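Local coordinates for protein Rio2 kinase (Chaetomium thermophilum, PDB 4GYI) that is an atypical RIO-family protein kinase that binds ADP and magnesium, carries an acyl-phosphate on its active-site aspartate, and acts on the maturing pre-40S ribosomal subunit, at residues 37-42 / 49-54; 160-165 / 330-335; 284-287 / 291-294. All blocks are in the same frame, centred on the assembly; numbering follows the deposited sequence.

Contact 1 of 3, residues 37-42 / 49-54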
ATOM      1  N   LEU A  37     -13.257 -29.345  -5.391  1.00 70.04           N
ATOM      2  CA  LEU A  37     -13.443 -28.403  -4.291  1.00 68.32           C
ATOM      3  C   LEU A  37     -13.884 -27.012  -4.789  1.00 59.28           C
ATOM      4  O   LEU A  37     -14.585 -26.288  -4.078  1.00 53.10           O
ATOM      5  CB  LEU A  37     -12.181 -28.303  -3.437  1.00 70.19           C
ATOM      6  CG  LEU A  37     -12.217 -27.258  -2.318  1.00 74.68           C
ATOM      7  CD1 LEU A  37     -13.385 -27.511  -1.381  1.00 72.69           C
ATOM      8  CD2 LEU A  37     -10.901 -27.241  -1.553  1.00 79.04           C
ATOM      9  N   ILE A  38     -13.475 -26.636  -5.999  1.00 60.06           N
ATOM     10  CA  ILE A  38     -13.966 -25.395  -6.597  1.00 63.23           C
ATOM     11  C   ILE A  38     -15.462 -25.565  -6.786  1.00 64.28           C
ATOM     12  O   ILE A  38     -16.253 -24.689  -6.430  1.00 41.44           O
ATOM     13  CB  ILE A  38     -13.387 -25.140  -8.004  1.00 63.56           C
ATOM     14  CG1 ILE A  38     -11.909 -25.526  -8.086  1.00 62.01           C
ATOM     15  CG2 ILE A  38     -13.661 -23.694  -8.452  1.00 58.75           C
ATOM     16  CD1 ILE A  38     -10.969 -24.512  -7.560  1.00 56.41           C
ATOM     17  N   GLU A  39     -15.834 -26.715  -7.352  1.00 75.61           N
ATOM     18  CA  GLU A  39     -17.232 -27.031  -7.639  1.00 72.97           C
ATOM     19  C   GLU A  39     -18.084 -26.927  -6.383  1.00 65.27           C
ATOM     20  O   GLU A  39     -19.135 -26.290  -6.394  1.00 69.03           O
ATOM     21  CB  GLU A  39     -17.371 -28.428  -8.257  1.00 74.20           C
ATOM     22  CG  GLU A  39     -16.725 -28.597  -9.628  1.00 81.85           C
ATOM     23  CD  GLU A  39     -16.868 -30.016 -10.177  1.00 94.80           C
ATOM     24  OE1 GLU A  39     -15.840 -30.616 -10.560  1.00101.18           O
ATOM     25  OE2 GLU A  39     -18.007 -30.532 -10.230  1.00 94.36           O
ATOM     26  N   LYS A  40     -17.618 -27.534  -5.296  1.00 52.60           N
ATOM     27  CA  LYS A  40     -18.380 -27.532  -4.054  1.00 55.10           C
ATOM     28  C   LYS A  40     -18.547 -26.120  -3.497  1.00 56.03           C
ATOM     29  O   LYS A  40     -19.658 -25.688  -3.217  1.00 51.86           O
ATOM     30  CB  LYS A  40     -17.728 -28.444  -3.009  1.00 55.94           C
ATOM     31  CG  LYS A  40     -18.167 -28.145  -1.584  1.00 68.13           C
ATOM     32  CD  LYS A  40     -17.997 -29.352  -0.675  1.00 81.18           C
ATOM     33  CE  LYS A  40     -18.228 -28.972   0.780  1.00 91.54           C
ATOM     34  NZ  LYS A  40     -19.368 -28.023   0.923  1.00 93.61           N
ATOM     35  N   ILE A  41     -17.441 -25.399  -3.347  1.00 59.86           N
ATOM     36  CA  ILE A  41     -17.488 -24.029  -2.849  1.00 50.45           C
ATOM     37  C   ILE A  41     -18.333 -23.137  -3.760  1.00 51.24           C
ATOM     38  O   ILE A  41     -19.127 -22.326  -3.277  1.00 57.47           O
ATOM     39  CB  ILE A  41     -16.071 -23.435  -2.711  1.00 58.23           C
ATOM     40  CG1 ILE A  41     -15.247 -24.262  -1.728  1.00 60.05           C
ATOM     41  CG2 ILE A  41     -16.134 -21.981  -2.257  1.00 55.73           C
ATOM     42  CD1 ILE A  41     -13.810 -23.830  -1.659  1.00 61.72           C
ATOM     43  N   ALA A  42     -18.183 -23.306  -5.074  1.00 43.31           N
ATOM     44  CA  ALA A  42     -18.923 -22.487  -6.046  1.00 50.24           C
ATOM     45  C   ALA A  42     -20.423 -22.778  -6.133  1.00 65.73           C
ATOM     46  O   ALA A  42     -21.156 -22.055  -6.825  1.00 65.10           O
ATOM     47  CB  ALA A  42     -18.298 -22.602  -7.435  1.00 51.70           C
ATOM     48  N   SER A  49     -23.799 -24.708 -12.140  1.00107.01           N
ATOM     49  CA  SER A  49     -24.118 -25.969 -12.807  1.00 95.65           C
ATOM     50  C   SER A  49     -23.189 -26.100 -14.011  1.00 97.47           C
ATOM     51  O   SER A  49     -23.015 -27.190 -14.573  1.00 88.43           O
ATOM     52  CB  SER A  49     -25.580 -26.000 -13.244  1.00 93.89           C
ATOM     53  OG  SER A  49     -25.822 -25.035 -14.246  1.00 89.96           O
ATOM     54  N   GLY A  50     -22.589 -24.971 -14.391  1.00101.68           N
ATOM     55  CA  GLY A  50     -21.624 -24.910 -15.477  1.00102.61           C
ATOM     56  C   GLY A  50     -20.340 -24.220 -15.044  1.00100.76           C
ATOM     57  O   GLY A  50     -19.740 -23.438 -15.787  1.00 99.74           O
ATOM     58  N   VAL A  51     -19.916 -24.514 -13.823  1.00 87.90           N
ATOM     59  CA  VAL A  51     -18.693 -23.946 -13.297  1.00 80.35           C
ATOM     60  C   VAL A  51     -17.467 -24.417 -14.085  1.00 74.95           C
ATOM     61  O   VAL A  51     -16.460 -23.711 -14.162  1.00 67.88           O
ATOM     62  CB  VAL A  51     -18.522 -24.271 -11.800  1.00 81.52           C
ATOM     63  CG1 VAL A  51     -19.773 -23.876 -11.040  1.00 83.18           C
ATOM     64  CG2 VAL A  51     -18.219 -25.739 -11.594  1.00 83.56           C
ATOM     65  N   HIS A  52     -17.561 -25.599 -14.685  1.00 68.08           N
ATOM     66  CA  HIS A  52     -16.455 -26.130 -15.465  1.00 68.51           C
ATOM     67  C   HIS A  52     -16.102 -25.206 -16.618  1.00 63.37           C
ATOM     68  O   HIS A  52     -14.922 -25.060 -16.962  1.00 60.54           O
ATOM     69  CB  HIS A  52     -16.758 -27.549 -15.952  1.00 84.37           C
ATOM     70  CG  HIS A  52     -16.491 -28.599 -14.921  1.00 93.81           C
ATOM     71  ND1 HIS A  52     -15.215 -28.935 -14.517  1.00 92.80           N
ATOM     72  CD2 HIS A  52     -17.331 -29.373 -14.194  1.00101.16           C
ATOM     73  CE1 HIS A  52     -15.281 -29.878 -13.594  1.00 95.14           C
ATOM     74  NE2 HIS A  52     -16.553 -30.162 -13.380  1.00102.79           N
ATOM     75  N   LYS A  53     -17.119 -24.560 -17.190  1.00 52.63           N
ATOM     76  CA  LYS A  53     -16.899 -23.611 -18.277  1.00 60.82           C
ATOM     77  C   LYS A  53     -16.246 -22.323 -17.782  1.00 66.11           C
ATOM     78  O   LYS A  53     -15.287 -21.836 -18.382  1.00 63.33           O
ATOM     79  CB  LYS A  53     -18.200 -23.284 -19.004  1.00 64.43           C
ATOM     80  CG  LYS A  53     -18.029 -22.246 -20.106  1.00 69.32           C
ATOM     81  CD  LYS A  53     -19.282 -22.135 -20.961  1.00 86.45           C
ATOM     82  CE  LYS A  53     -19.143 -21.044 -22.015  1.00 91.03           C
ATOM     83  NZ  LYS A  53     -20.353 -20.976 -22.894  1.00 96.96           N
ATOM     84  N   SER A  54     -16.785 -21.767 -16.699  1.00 68.57           N
ATOM     85  CA  SER A  54     -16.176 -20.615 -16.037  1.00 66.40           C
ATOM     86  C   SER A  54     -14.690 -20.846 -15.740  1.00 55.83           C
ATOM     87  O   SER A  54     -13.868 -19.963 -15.969  1.00 60.61           O
ATOM     88  CB  SER A  54     -16.928 -20.278 -14.746  1.00 66.96           C
ATOM     89  OG  SER A  54     -18.170 -19.659 -15.033  1.00 67.41           O
TER
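E39 reaches from helix 35-42 to the start of helix 51-60, where it meets V51 with its methylene carbons and H52 with its carboxylate. Its CG is turned away from its own carbonyl carbon (chi1 -65°), and the extended chain beyond carries the carboxylate to the first turn of helix 51-60. On the way, E39 CG passes 3.8 Å from V51 CG2, the two side chains crossing at about a right angle. At the end, E39 OE1 comes to 2.9 Å from H52 NE2, while E39 OE2 stays 3.5 Å from that nitrogen at a poor angle. The carboxylate and imidazole planes are 67° apart, so the two groups do not stack.

The two helices form the helix-turn-helix part of the N-terminal winged-helix domain, with G50 as N-cap of the second. V51, at that helix's first turn, points toward helix 35-42 and is branched enough to serve two neighbours: CG2 takes the glutamate chain, and CG1 lies 4.1 Å from A42 CB, where a small methyl suits the close approach. Helix 14-26 completes this little core, V19 and E15 touching V51 and V23 touching I38. From the same helix R18 NE hydrogen-bonds the A42 carbonyl oxygen, and D16 OD1 is hydrogen-bonded to S54 OG.

Contact 2 of 3, residues 160-165 / 330-335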
ATOM      1  N   ALA A 160      -1.594  -3.885   2.991  1.00 20.82           N
ATOM      2  CA  ALA A 160      -2.723  -2.987   2.705  1.00 27.77           C
ATOM      3  C   ALA A 160      -3.562  -2.729   3.956  1.00 32.09           C
ATOM      4  O   ALA A 160      -3.951  -1.605   4.211  1.00 27.84           O
ATOM      5  CB  ALA A 160      -3.617  -3.561   1.575  1.00 20.46           C
ATOM      6  N   ILE A 161      -3.829  -3.779   4.728  1.00 28.52           N
ATOM      7  CA  ILE A 161      -4.584  -3.650   5.959  1.00 25.47           C
ATOM      8  C   ILE A 161      -3.880  -2.728   6.943  1.00 33.00           C
ATOM      9  O   ILE A 161      -4.504  -1.833   7.534  1.00 32.08           O
ATOM     10  CB  ILE A 161      -4.820  -5.021   6.611  1.00 39.22           C
ATOM     11  CG1 ILE A 161      -5.848  -5.806   5.801  1.00 38.89           C
ATOM     12  CG2 ILE A 161      -5.323  -4.863   8.050  1.00 42.84           C
ATOM     13  CD1 ILE A 161      -6.038  -7.219   6.284  1.00 36.43           C
ATOM     14  N   LYS A 162      -2.575  -2.935   7.105  1.00 29.71           N
ATOM     15  CA  LYS A 162      -1.766  -2.097   7.979  1.00 33.70           C
ATOM     16  C   LYS A 162      -1.772  -0.634   7.555  1.00 32.45           C
ATOM     17  O   LYS A 162      -2.036   0.259   8.371  1.00 32.94           O
ATOM     18  CB  LYS A 162      -0.317  -2.604   8.040  1.00 30.48           C
ATOM     19  CG  LYS A 162       0.588  -1.720   8.910  1.00 41.12           C
ATOM     20  CD  LYS A 162       1.839  -2.469   9.397  1.00 47.74           C
ATOM     21  CE  LYS A 162       2.919  -1.497   9.862  1.00 49.52           C
ATOM     22  NZ  LYS A 162       4.223  -2.155  10.148  1.00 44.88           N
ATOM     23  N   GLU A 163      -1.471  -0.392   6.285  1.00 28.20           N
ATOM     24  CA  GLU A 163      -1.382   0.981   5.780  1.00 29.62           C
ATOM     25  C   GLU A 163      -2.715   1.710   5.930  1.00 33.36           C
ATOM     26  O   GLU A 163      -2.762   2.900   6.255  1.00 36.24           O
ATOM     27  CB  GLU A 163      -0.884   1.015   4.318  1.00 24.14           C
ATOM     28  CG  GLU A 163      -0.990   2.407   3.633  1.00 30.79           C
ATOM     29  CD  GLU A 163      -0.222   2.515   2.301  1.00 36.68           C
ATOM     30  OE1 GLU A 163      -0.289   1.581   1.480  1.00 37.22           O
ATOM     31  OE2 GLU A 163       0.454   3.544   2.062  1.00 38.54           O
ATOM     32  N   PHE A 164      -3.802   0.987   5.700  1.00 29.57           N
ATOM     33  CA  PHE A 164      -5.106   1.598   5.743  1.00 27.26           C
ATOM     34  C   PHE A 164      -5.436   1.986   7.187  1.00 34.51           C
ATOM     35  O   PHE A 164      -5.957   3.072   7.446  1.00 36.60           O
ATOM     36  CB  PHE A 164      -6.150   0.650   5.147  1.00 28.33           C
ATOM     37  CG  PHE A 164      -7.525   1.260   5.001  1.00 39.32           C
ATOM     38  CD1 PHE A 164      -7.827   2.065   3.913  1.00 37.61           C
ATOM     39  CD2 PHE A 164      -8.524   0.994   5.931  1.00 44.24           C
ATOM     40  CE1 PHE A 164      -9.104   2.613   3.760  1.00 35.80           C
ATOM     41  CE2 PHE A 164      -9.797   1.541   5.786  1.00 39.47           C
ATOM     42  CZ  PHE A 164     -10.080   2.357   4.701  1.00 31.32           C
ATOM     43  N   ALA A 165      -5.088   1.112   8.125  1.00 32.97           N
ATOM     44  CA  ALA A 165      -5.353   1.373   9.533  1.00 34.92           C
ATOM     45  C   ALA A 165      -4.568   2.600  10.000  1.00 34.86           C
ATOM     46  O   ALA A 165      -5.073   3.426  10.756  1.00 33.38           O
ATOM     47  CB  ALA A 165      -4.984   0.162  10.363  1.00 30.80           C
ATOM     48  N   LYS A 330       5.012  -9.662  12.545  1.00 39.86           N
ATOM     49  CA  LYS A 330       6.387 -10.108  12.348  1.00 48.73           C
ATOM     50  C   LYS A 330       6.572 -10.555  10.915  1.00 36.38           C
ATOM     51  O   LYS A 330       7.610 -10.292  10.306  1.00 51.19           O
ATOM     52  CB  LYS A 330       6.749 -11.256  13.301  1.00 60.76           C
ATOM     53  CG  LYS A 330       6.568 -10.947  14.786  1.00 77.45           C
ATOM     54  CD  LYS A 330       7.676 -10.060  15.354  1.00 93.49           C
ATOM     55  CE  LYS A 330       7.591  -9.986  16.886  1.00100.11           C
ATOM     56  NZ  LYS A 330       8.743  -9.266  17.510  1.00105.89           N
ATOM     57  N   ASP A 331       5.567 -11.249  10.387  1.00 41.25           N
ATOM     58  CA  ASP A 331       5.586 -11.692   8.994  1.00 41.45           C
ATOM     59  C   ASP A 331       5.752 -10.490   8.068  1.00 38.97           C
ATOM     60  O   ASP A 331       6.660 -10.460   7.237  1.00 33.08           O
ATOM     61  CB  ASP A 331       4.312 -12.465   8.646  1.00 42.77           C
ATOM     62  CG  ASP A 331       4.334 -13.901   9.159  1.00 55.18           C
ATOM     63  OD1 ASP A 331       5.409 -14.357   9.575  1.00 66.23           O
ATOM     64  OD2 ASP A 331       3.288 -14.585   9.134  1.00 56.14           O
ATOM     65  N   LEU A 332       4.885  -9.495   8.238  1.00 34.84           N
ATOM     66  CA  LEU A 332       4.934  -8.295   7.417  1.00 36.95           C
ATOM     67  C   LEU A 332       6.253  -7.538   7.569  1.00 37.53           C
ATOM     68  O   LEU A 332       6.896  -7.236   6.569  1.00 34.71           O
ATOM     69  CB  LEU A 332       3.771  -7.358   7.731  1.00 33.79           C
ATOM     70  CG  LEU A 332       3.664  -6.121   6.825  1.00 37.02           C
ATOM     71  CD1 LEU A 332       3.547  -6.517   5.322  1.00 22.24           C
ATOM     72  CD2 LEU A 332       2.488  -5.284   7.262  1.00 33.36           C
ATOM     73  N   GLU A 333       6.666  -7.234   8.800  1.00 39.81           N
ATOM     74  CA  GLU A 333       7.927  -6.509   8.984  1.00 40.31           C
ATOM     75  C   GLU A 333       9.120  -7.252   8.386  1.00 37.37           C
ATOM     76  O   GLU A 333      10.009  -6.640   7.795  1.00 41.30           O
ATOM     77  CB  GLU A 333       8.185  -6.128  10.450  1.00 45.69           C
ATOM     78  CG  GLU A 333       9.389  -5.205  10.628  1.00 73.97           C
ATOM     79  CD  GLU A 333       9.426  -4.037   9.624  1.00 93.95           C
ATOM     80  OE1 GLU A 333       8.463  -3.235   9.581  1.00100.15           O
ATOM     81  OE2 GLU A 333      10.426  -3.919   8.876  1.00 93.80           O
ATOM     82  N   ALA A 334       9.132  -8.575   8.499  1.00 37.71           N
ATOM     83  CA  ALA A 334      10.222  -9.319   7.894  1.00 35.72           C
ATOM     84  C   ALA A 334      10.212  -9.140   6.377  1.00 32.79           C
ATOM     85  O   ALA A 334      11.248  -8.872   5.770  1.00 39.22           O
ATOM     86  CB  ALA A 334      10.164 -10.792   8.281  1.00 42.63           C
ATOM     87  N   ALA A 335       9.039  -9.250   5.763  1.00 31.90           N
ATOM     88  CA  ALA A 335       8.946  -9.117   4.310  1.00 28.14           C
ATOM     89  C   ALA A 335       9.348  -7.720   3.887  1.00 32.92           C
ATOM     90  O   ALA A 335      10.066  -7.536   2.898  1.00 40.63           O
ATOM     91  CB  ALA A 335       7.535  -9.418   3.821  1.00 24.90           C
TER
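Helix 149-172, by position and chemistry the counterpart of the αC helix of protein kinases, meets the C-terminal helix 326-341 through K162 and L332. The αC resemblance rests on the next residue, E163, which forms a salt bridge to the ADP-binding K125. K162 points instead to helix 326-341. With CG anti to the backbone N (chi1 178°) and the rest of the chain nearly straight, its methylenes lie against one leucine methyl: L332 CD2 is 3.6 Å from K162 CD and 4.0 Å from K162 CB, the two chains crossing obliquely. Leucine suits this buried place because a branch methyl can rest on the lysine's apolar stem while the ammonium continues past it. L332 also packs on A159, one turn before E163, and K162 on L319.

The ammonium is held by a hydrogen bond to the backbone oxygen of M262. E333 OE1 lies 4.4 Å from K162 NZ, too far for a salt bridge, and has no hydrogen-bonding partner in the model although the contact buries it. The lysine thus meets the leucine through its hydrocarbon stem, while its ammonium is bonded to the M262 carbonyl; the carboxylate of E333 may add a weak long-range attraction.

Contact 3 of 3, residues 284-287 / 291-294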
ATOM      1  N   PHE A 284      18.764  15.041   1.819  1.00 37.23           N
ATOM      2  CA  PHE A 284      18.052  15.650   0.707  1.00 39.51           C
ATOM      3  C   PHE A 284      18.209  17.174   0.689  1.00 38.76           C
ATOM      4  O   PHE A 284      18.572  17.758  -0.332  1.00 42.66           O
ATOM      5  CB  PHE A 284      16.569  15.271   0.712  1.00 33.61           C
ATOM      6  CG  PHE A 284      15.787  15.944  -0.373  1.00 34.06           C
ATOM      7  CD1 PHE A 284      15.882  15.499  -1.684  1.00 35.47           C
ATOM      8  CD2 PHE A 284      14.994  17.051  -0.091  1.00 36.03           C
ATOM      9  CE1 PHE A 284      15.170  16.123  -2.701  1.00 33.86           C
ATOM     10  CE2 PHE A 284      14.294  17.694  -1.089  1.00 34.91           C
ATOM     11  CZ  PHE A 284      14.367  17.220  -2.401  1.00 32.53           C
ATOM     12  N   PHE A 285      17.976  17.805   1.831  1.00 39.16           N
ATOM     13  CA  PHE A 285      18.124  19.249   1.937  1.00 43.25           C
ATOM     14  C   PHE A 285      19.542  19.724   1.705  1.00 45.77           C
ATOM     15  O   PHE A 285      19.764  20.869   1.339  1.00 45.61           O
ATOM     16  CB  PHE A 285      17.588  19.760   3.268  1.00 37.68           C
ATOM     17  CG  PHE A 285      16.117  20.006   3.237  1.00 39.14           C
ATOM     18  CD1 PHE A 285      15.615  21.287   3.268  1.00 43.55           C
ATOM     19  CD2 PHE A 285      15.233  18.946   3.104  1.00 39.71           C
ATOM     20  CE1 PHE A 285      14.249  21.507   3.208  1.00 43.11           C
ATOM     21  CE2 PHE A 285      13.874  19.163   3.049  1.00 36.28           C
ATOM     22  CZ  PHE A 285      13.382  20.441   3.098  1.00 33.40           C
ATOM     23  N   GLU A 286      20.504  18.836   1.887  1.00 46.10           N
ATOM     24  CA  GLU A 286      21.882  19.231   1.695  1.00 51.02           C
ATOM     25  C   GLU A 286      22.216  19.167   0.210  1.00 48.85           C
ATOM     26  O   GLU A 286      22.785  20.109  -0.339  1.00 52.05           O
ATOM     27  CB  GLU A 286      22.815  18.354   2.526  1.00 62.51           C
ATOM     28  CG  GLU A 286      24.170  18.966   2.796  1.00 75.45           C
ATOM     29  CD  GLU A 286      25.087  18.917   1.593  1.00 93.84           C
ATOM     30  OE1 GLU A 286      24.902  18.015   0.745  1.00 91.01           O
ATOM     31  OE2 GLU A 286      25.991  19.781   1.493  1.00107.84           O
ATOM     32  N   ARG A 287      21.851  18.069  -0.449  1.00 50.10           N
ATOM     33  CA  ARG A 287      22.178  17.923  -1.868  1.00 51.96           C
ATOM     34  C   ARG A 287      21.282  18.740  -2.811  1.00 52.40           C
ATOM     35  O   ARG A 287      21.754  19.244  -3.833  1.00 55.94           O
ATOM     36  CB  ARG A 287      22.263  16.448  -2.295  1.00 55.66           C
ATOM     37  CG  ARG A 287      21.140  15.569  -1.791  1.00 74.27           C
ATOM     38  CD  ARG A 287      21.308  14.110  -2.231  1.00 83.96           C
ATOM     39  NE  ARG A 287      20.315  13.222  -1.616  1.00 84.95           N
ATOM     40  CZ  ARG A 287      19.113  12.951  -2.125  1.00 81.19           C
ATOM     41  NH1 ARG A 287      18.729  13.497  -3.271  1.00 79.86           N
ATOM     42  NH2 ARG A 287      18.289  12.130  -1.486  1.00 79.48           N
ATOM     43  N   PHE A 291      21.223  23.226   1.868  1.00 51.27           N
ATOM     44  CA  PHE A 291      20.790  23.720   3.164  1.00 52.76           C
ATOM     45  C   PHE A 291      21.174  22.742   4.256  1.00 52.11           C
ATOM     46  O   PHE A 291      21.036  21.526   4.108  1.00 49.11           O
ATOM     47  CB  PHE A 291      19.278  23.916   3.191  1.00 49.42           C
ATOM     48  CG  PHE A 291      18.748  24.262   4.544  1.00 50.12           C
ATOM     49  CD1 PHE A 291      18.766  25.569   4.990  1.00 49.03           C
ATOM     50  CD2 PHE A 291      18.234  23.278   5.377  1.00 48.86           C
ATOM     51  CE1 PHE A 291      18.283  25.894   6.251  1.00 56.36           C
ATOM     52  CE2 PHE A 291      17.746  23.595   6.639  1.00 50.07           C
ATOM     53  CZ  PHE A 291      17.771  24.899   7.075  1.00 56.47           C
ATOM     54  N   VAL A 292      21.637  23.294   5.366  1.00 47.77           N
ATOM     55  CA  VAL A 292      22.082  22.508   6.496  1.00 50.19           C
ATOM     56  C   VAL A 292      21.614  23.204   7.756  1.00 54.71           C
ATOM     57  O   VAL A 292      21.978  24.357   8.006  1.00 47.79           O
ATOM     58  CB  VAL A 292      23.613  22.434   6.514  1.00 60.11           C
ATOM     59  CG1 VAL A 292      24.118  21.892   7.859  1.00 62.14           C
ATOM     60  CG2 VAL A 292      24.112  21.602   5.335  1.00 52.84           C
ATOM     61  N   SER A 293      20.800  22.524   8.554  1.00 47.23           N
ATOM     62  CA  SER A 293      20.308  23.157   9.774  1.00 51.13           C
ATOM     63  C   SER A 293      21.431  23.410  10.776  1.00 61.76           C
ATOM     64  O   SER A 293      22.341  22.593  10.931  1.00 56.29           O
ATOM     65  CB  SER A 293      19.231  22.317  10.448  1.00 51.23           C
ATOM     66  OG  SER A 293      18.702  23.014  11.567  1.00 58.55           O
ATOM     67  N   THR A 294      21.343  24.548  11.454  1.00 55.28           N
ATOM     68  CA  THR A 294      22.244  24.873  12.540  1.00 68.79           C
ATOM     69  C   THR A 294      21.737  24.195  13.805  1.00 65.36           C
ATOM     70  O   THR A 294      22.432  24.149  14.814  1.00 64.17           O
ATOM     71  CB  THR A 294      22.298  26.390  12.779  1.00 77.81           C
ATOM     72  OG1 THR A 294      21.114  26.804  13.472  1.00 81.31           O
ATOM     73  CG2 THR A 294      22.389  27.137  11.454  1.00 78.08           C
TER
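F285 and F291 meet through both backbone and ring. The amide N of F291 gives a fairly straight hydrogen bond to the carbonyl O of F285, 2.8 Å away. The angle at the hydrogen is 162°, and the donor stands 27° out of the carbonyl plane. This oxygen also has F291 CB 3.6 Å away. Beyond the backbone, the two aromatic side chains run side by side in the same direction, F285 CD1 lying 3.9 Å from F291 CD2. The F291 ring is brought there by a CG anti to the backbone N (chi1 173°), which sets it beside the F285 ring. One residue further on in each segment, E286 and V292 repeat the pattern with aliphatic carbon: E286 CG is 3.7 Å from V292 CG2, and the glutamate then bends at chi2, a fitting choice for an exposed site since its stem packs while its carboxylate stays at the surface. A CA-H...O contact joins E286 CA to F291 O at 3.4 Å.

The bond spans six residues, two more than an alpha-helical one, because the chain has left helix 270-289 and turned back beside F285 and E286 before leading away. That helix belongs to the C-terminal lobe of the RIO kinase domain. Helix 207-223 packs against the aromatic pair: Y211 meets the F285 ring edge-to-face and also meets the F291 ring, while L210 and L214 touch F285. F289, nearer the helix end, also meets F285 edge-to-face, and S293 OG hydrogen-bonds T295 N further along the loop.

In the fold
Contact 2 is the buried one, its centre about 9 Å from the centre of the chain, whereas contacts 1 and 3 are partly buried and have centres about 32 and 30 Å from the centre of the chain, on opposite sides of it, and about 62 Å from each other. No helix is shared among the three. Contacts 1 and 3 are local, each tying neighbouring pieces of chain within its own domain; contact 2 joins helices far apart in sequence, and contact 3 is nested in the loop it closes. Chemistry follows place: a carboxylate close to an imidazole at the exposed side, over aliphatic packing, in contact 1, mostly hydrocarbon in contact 2, and a backbone hydrogen bond beside paired aromatic rings in contact 3.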